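Side-chain contacts in DUF5618 domain-containing protein (Dyadobacter fermentans, PDB 3MFN), which is of unknown function but folds as a mostly helical DUF5618 domain and forms an assembly of two chains: residues 35-40 against 77-82; 103-108 against 150-155. All blocks are in the same frame, centred on the assembly; numbering follows the deposited sequence.

Contact 1 (35-40 against 77-82); sequences VIEAKR and VLFALD
E37 lays its CG over one face of the F79 ring, 3.6 Å above the ring plane and displaced toward the rim. The measurements identify a CH-pi contact: from CG of E37 to the centroid of the F79 ring is 3.9 Å, only 22° off the ring normal. CE1 is the ring atom nearest to that methylene, 3.6 Å from E37 CG, and it also meets CB of E37. The touching is thus done by the aliphatic stem of E37. In both residues CG stands anti to the backbone N, which brings the stem of E37 and the ring together at the margin of the helix pair. A bend at chi2 then turns the glutamate, and its carboxylate plane ends 66° from the ring plane. Beside this pair, on the buried side, the methyls of A38 and A80 meet tip to tip, CB to CB 3.9 Å. Cut back to an alanine, F79 would lose its ring, which would probably leave the E37 methylenes without the face they rest on and open a gap at the margin. V35 packs on E150, and V77 on A142 and I145, all of helix 132-153. The axes of segments 35-40 and 77-82 approach to 8.2 Å at 168°, so helices 34-52 and 63-85 run antiparallel here, small residues inside and a ring at the margin, within an all-helical bundle.

Contact 2 (103-108 against 150-155); sequences AQQDKK and ERRLAA
R152 reaches across to Q105 with one terminal nitrogen, NH2, while Q105 answers with its stem and its amide oxygen. R152 was modelled in two conformers; the contact described holds for one of them, and its details are doubtful. Along Q105, CB points toward segment 150-155, and the next carbon makes the closest approach in this conformer: CG lies 3.1 Å from R152 NH2, a short distance, coming obliquely at the guanidinium. The bend at chi2 (106°) swings the amide back beside the same nitrogen, with CD 3.6 Å from R152 NH2. At the tip, OE1 takes a weak hydrogen bond from R152 NH2, long at 3.4 Å but nearly straight, with 166° at the hydrogen. OE1 lies at the edge of the guanidinium and in its plane, although the amide and guanidinium planes are 58° apart. The stronger polar partner of Q105 OE1 is the hydroxyl of Y84, which is also hydrogen-bonded to R152 NE; one tyrosine thus joins both side chains. W148 and F85 pack against Q105 as well. The contact therefore joins a neutral amide to a cationic group at the surface, probably adding little by itself, with the shared Y84 hydroxyl as the firmer polar link.

The contacts follow one another along the chain, contact 1 closing before contact 2 opens, and their centres lie about 14 Å apart. Two helices connect them: helix 63-85 carries segment 77-82 and also Y84, the shared partner of Q105 and R152, while helix 132-153 carries both R152 and E150. V35 CG2 packs 3.6 Å from E150 CA, so the start of helix 34-52 rests against the last turn of helix 132-153; near it, K39 NZ and E150 OE1 are 4.2 Å apart. Contact 1 is partly buried, centred about 9 Å from the chain's centre; contact 2 lies at the surface, about 16 Å out. The second subunit reaches only segment 103-108, where its E56 forms a salt bridge with K107.

Contact 1 (35-40 against 77-82)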
loop_
_atom_site.group_PDB
_atom_site.type_symbol
_atom_site.label_atom_id
_atom_site.label_comp_id
_atom_site.label_asym_id
_atom_site.label_seq_id
_atom_site.Cartn_x
_atom_site.Cartn_y
_atom_site.Cartn_z
ATOM N N VAL A 35 5.520 25.175 2.333
ATOM C CA VAL A 35 6.217 23.971 2.827
ATOM C C VAL A 35 5.910 23.670 4.310
ATOM O O VAL A 35 5.674 22.509 4.713
ATOM C CB VAL A 35 7.736 24.121 2.601
ATOM C CG1 VAL A 35 8.524 23.136 3.404
ATOM C CG2 VAL A 35 8.053 23.959 1.135
ATOM N N ILE A 36 5.873 24.724 5.124
ATOM C CA ILE A 36 5.565 24.568 6.537
ATOM C C ILE A 36 4.149 24.071 6.758
ATOM O O ILE A 36 3.913 23.163 7.559
ATOM C CB ILE A 36 5.798 25.871 7.246
ATOM C CG1 ILE A 36 7.321 26.043 7.432
ATOM C CG2 ILE A 36 5.051 25.941 8.598
ATOM C CD1 ILE A 36 8.140 26.244 6.138
ATOM N N GLU A 37 3.206 24.675 6.061
ATOM C CA GLU A 37 1.812 24.285 6.172
ATOM C C GLU A 37 1.609 22.780 5.728
ATOM O O GLU A 37 0.911 22.041 6.424
ATOM C CB GLU A 37 0.936 25.291 5.416
ATOM C CG GLU A 37 -0.536 24.930 5.225
ATOM C CD GLU A 37 -1.419 25.233 6.457
ATOM O OE1 GLU A 37 -0.890 25.367 7.575
ATOM O OE2 GLU A 37 -2.658 25.306 6.290
ATOM N N ALA A 38 2.291 22.347 4.656
ATOM C CA ALA A 38 2.317 20.956 4.224
ATOM C C ALA A 38 2.741 20.028 5.343
ATOM O O ALA A 38 2.093 18.995 5.583
ATOM C CB ALA A 38 3.216 20.777 3.002
ATOM N N LYS A 39 3.788 20.413 6.066
ATOM C CA LYS A 39 4.295 19.619 7.170
ATOM C C LYS A 39 3.317 19.665 8.357
ATOM O O LYS A 39 3.264 18.691 9.089
ATOM C CB LYS A 39 5.668 20.087 7.647
ATOM C CG LYS A 39 6.732 19.941 6.608
ATOM C CD LYS A 39 8.012 20.546 7.057
ATOM C CE LYS A 39 9.075 20.484 5.959
ATOM N NZ LYS A 39 10.271 21.199 6.388
ATOM N N ARG A 40 2.569 20.769 8.525
ATOM C CA ARG A 40 1.545 20.800 9.545
ATOM C C ARG A 40 0.462 19.755 9.253
ATOM O O ARG A 40 -0.002 19.103 10.163
ATOM C CB ARG A 40 0.984 22.205 9.737
ATOM C CG ARG A 40 2.026 23.221 10.308
ATOM C CD ARG A 40 2.735 22.680 11.555
ATOM N NE ARG A 40 1.778 22.275 12.593
ATOM C CZ ARG A 40 1.479 22.983 13.680
ATOM N NH1 ARG A 40 0.564 22.508 14.520
ATOM N NH2 ARG A 40 2.077 24.155 13.930
ATOM N N VAL A 77 0.684 16.930 1.062
ATOM C CA VAL A 77 1.515 16.763 -0.091
ATOM C C VAL A 77 0.975 17.604 -1.254
ATOM O O VAL A 77 1.749 18.330 -1.928
ATOM C CB VAL A 77 1.625 15.267 -0.504
ATOM C CG1 VAL A 77 2.452 15.108 -1.847
ATOM C CG2 VAL A 77 2.159 14.464 0.613
ATOM N N LEU A 78 -0.306 17.469 -1.567
ATOM C CA LEU A 78 -0.909 18.306 -2.618
ATOM C C LEU A 78 -0.737 19.807 -2.384
ATOM O O LEU A 78 -0.462 20.551 -3.307
ATOM C CB LEU A 78 -2.391 17.966 -2.842
ATOM C CG LEU A 78 -2.719 16.526 -3.273
ATOM C CD1 LEU A 78 -4.138 16.387 -3.823
ATOM C CD2 LEU A 78 -1.667 15.912 -4.320
ATOM N N PHE A 79 -0.841 20.250 -1.126
ATOM C CA PHE A 79 -0.647 21.638 -0.789
ATOM C C PHE A 79 0.755 22.151 -1.207
ATOM O O PHE A 79 0.880 23.178 -1.911
ATOM C CB PHE A 79 -0.928 21.838 0.698
ATOM C CG PHE A 79 -1.098 23.279 1.086
ATOM C CD1 PHE A 79 0.008 24.083 1.312
ATOM C CD2 PHE A 79 -2.365 23.827 1.213
ATOM C CE1 PHE A 79 -0.153 25.430 1.656
ATOM C CE2 PHE A 79 -2.549 25.162 1.572
ATOM C CZ PHE A 79 -1.432 25.981 1.770
ATOM N N ALA A 80 1.805 21.407 -0.856
ATOM C CA ALA A 80 3.145 21.729 -1.323
ATOM C C ALA A 80 3.185 21.723 -2.846
ATOM O O ALA A 80 3.669 22.675 -3.429
ATOM C CB ALA A 80 4.216 20.758 -0.734
ATOM N N LEU A 81 2.648 20.678 -3.489
ATOM C CA LEU A 81 2.651 20.609 -4.953
ATOM C C LEU A 81 1.890 21.745 -5.646
ATOM O O LEU A 81 2.363 22.285 -6.657
ATOM C CB LEU A 81 2.192 19.236 -5.469
ATOM C CG LEU A 81 3.094 18.030 -5.064
ATOM C CD1 LEU A 81 2.511 16.705 -5.491
ATOM C CD2 LEU A 81 4.525 18.163 -5.632
ATOM N N ASP A 82 0.743 22.123 -5.104
ATOM C CA ASP A 82 -0.094 23.164 -5.693
ATOM C C ASP A 82 0.631 24.483 -5.643
ATOM O O ASP A 82 0.510 25.308 -6.567
ATOM C CB ASP A 82 -1.413 23.309 -4.932
ATOM C CG ASP A 82 -2.370 22.180 -5.232
ATOM O OD1 ASP A 82 -2.183 21.564 -6.277
ATOM O OD2 ASP A 82 -3.289 21.896 -4.431
#

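Contact 2 (103-108 against 150-155)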
loop_
_atom_site.group_PDB
_atom_site.type_symbol
_atom_site.label_atom_id
_atom_site.label_comp_id
_atom_site.label_asym_id
_atom_site.label_seq_id
_atom_site.Cartn_x
_atom_site.Cartn_y
_atom_site.Cartn_z
ATOM N N ALA A 103 6.291 14.162 -14.146
ATOM C CA ALA A 103 7.005 13.390 -15.126
ATOM C C ALA A 103 8.004 14.308 -15.865
ATOM O O ALA A 103 9.129 13.901 -16.115
ATOM C CB ALA A 103 6.057 12.700 -16.055
ATOM N N GLN A 104 7.602 15.553 -16.130
ATOM C CA GLN A 104 8.457 16.507 -16.856
ATOM C C GLN A 104 9.673 16.925 -16.016
ATOM O O GLN A 104 10.603 17.533 -16.520
ATOM C CB GLN A 104 7.645 17.741 -17.294
ATOM C CG GLN A 104 7.188 18.636 -16.136
ATOM C CD GLN A 104 6.033 19.591 -16.475
ATOM O OE1 GLN A 104 5.604 19.694 -17.639
ATOM N NE2 GLN A 104 5.539 20.315 -15.449
ATOM N N GLN A 105 9.668 16.566 -14.735
ATOM C CA GLN A 105 10.681 17.023 -13.805
ATOM C C GLN A 105 11.681 15.970 -13.349
ATOM O O GLN A 105 12.845 16.315 -13.216
ATOM C CB GLN A 105 10.026 17.631 -12.568
ATOM C CG GLN A 105 10.592 18.993 -12.216
ATOM C CD GLN A 105 9.651 20.131 -12.551
ATOM O OE1 GLN A 105 9.758 21.227 -11.985
ATOM N NE2 GLN A 105 8.714 19.881 -13.456
ATOM N N ASP A 106 11.274 14.719 -13.106
ATOM C CA ASP A 106 12.164 13.768 -12.411
ATOM C C ASP A 106 11.435 12.507 -11.957
ATOM O O ASP A 106 10.449 12.571 -11.209
ATOM C CB ASP A 106 12.859 14.448 -11.197
ATOM C CG ASP A 106 13.689 13.479 -10.356
ATOM O OD1 ASP A 106 13.948 13.796 -9.170
ATOM O OD2 ASP A 106 14.099 12.415 -10.884
ATOM N N LYS A 107 11.965 11.357 -12.362
ATOM C CA LYS A 107 11.189 10.121 -12.407
ATOM C C LYS A 107 11.135 9.433 -11.035
ATOM O O LYS A 107 10.147 8.752 -10.691
ATOM C CB LYS A 107 11.794 9.209 -13.475
ATOM C CG LYS A 107 11.254 7.773 -13.529
ATOM C CD LYS A 107 12.395 6.747 -13.786
ATOM C CE LYS A 107 12.301 6.095 -15.149
ATOM N NZ LYS A 107 13.323 4.986 -15.247
ATOM N N LYS A 108 12.216 9.594 -10.271
ATOM C CA LYS A 108 12.256 9.074 -8.935
ATOM C C LYS A 108 11.136 9.726 -8.154
ATOM O O LYS A 108 10.490 9.068 -7.358
ATOM C CB LYS A 108 13.586 9.353 -8.237
ATOM C CG LYS A 108 13.893 8.283 -7.138
ATOM C CD LYS A 108 14.721 8.797 -5.934
ATOM C CE LYS A 108 15.185 7.642 -4.995
ATOM N NZ LYS A 108 14.016 6.853 -4.412
ATOM N N GLU A 150 10.365 22.061 -1.287
ATOM C CA GLU A 150 11.132 23.074 -0.557
ATOM C C GLU A 150 12.431 23.366 -1.312
ATOM O O GLU A 150 12.782 24.509 -1.581
ATOM C CB GLU A 150 11.470 22.601 0.866
ATOM C CG GLU A 150 12.191 23.698 1.703
ATOM C CD GLU A 150 12.648 23.257 3.099
ATOM O OE1 GLU A 150 12.938 22.071 3.276
ATOM O OE2 GLU A 150 12.763 24.130 4.010
ATOM N N ARG A 151 13.113 22.288 -1.656
ATOM C CA ARG A 151 14.419 22.323 -2.237
ATOM C C ARG A 151 14.463 22.815 -3.683
ATOM O O ARG A 151 15.516 23.270 -4.111
ATOM C CB ARG A 151 14.968 20.918 -2.160
ATOM C CG ARG A 151 16.390 20.767 -2.560
ATOM C CD ARG A 151 16.828 19.360 -2.188
ATOM N NE ARG A 151 16.488 18.430 -3.260
ATOM C CZ ARG A 151 15.765 17.317 -3.143
ATOM N NH1 ARG A 151 15.578 16.579 -4.236
ATOM N NH2 ARG A 151 15.266 16.918 -1.971
ATOM N N ARG A 152 13.357 22.720 -4.431
ATOM C CA ARG A 152 13.262 23.304 -5.773
ATOM C C ARG A 152 12.995 24.803 -5.676
ATOM O O ARG A 152 13.641 25.609 -6.353
ATOM C CB ARG A 152 12.156 22.634 -6.603
ATOM C CG ARG A 152 12.398 21.148 -6.884
ATOM C CD ARG A 152 13.518 20.910 -7.898
ATOM N NE ARG A 152 12.988 20.940 -9.247
ATOM C CZ ARG A 152 13.662 20.628 -10.347
ATOM N NH1 ARG A 152 14.944 20.263 -10.311
ATOM N NH2 ARG A 152 13.032 20.700 -11.502
ATOM N N LEU A 153 12.058 25.170 -4.806
ATOM C CA LEU A 153 11.648 26.565 -4.620
ATOM C C LEU A 153 12.766 27.501 -4.142
ATOM O O LEU A 153 12.703 28.712 -4.384
ATOM C CB LEU A 153 10.485 26.651 -3.641
ATOM C CG LEU A 153 9.148 26.011 -4.048
ATOM C CD1 LEU A 153 8.250 25.858 -2.826
ATOM C CD2 LEU A 153 8.452 26.823 -5.137
ATOM N N ALA A 154 13.776 26.952 -3.465
ATOM C CA ALA A 154 14.917 27.735 -3.026
ATOM C C ALA A 154 16.073 27.676 -4.062
ATOM O O ALA A 154 17.186 28.094 -3.762
ATOM C CB ALA A 154 15.376 27.269 -1.643
ATOM N N ALA A 155 15.788 27.185 -5.275
ATOM C CA ALA A 155 16.795 26.988 -6.313
ATOM C C ALA A 155 17.465 28.291 -6.763
ATOM O O ALA A 155 16.849 29.360 -6.734
ATOM C CB ALA A 155 16.172 26.285 -7.505
#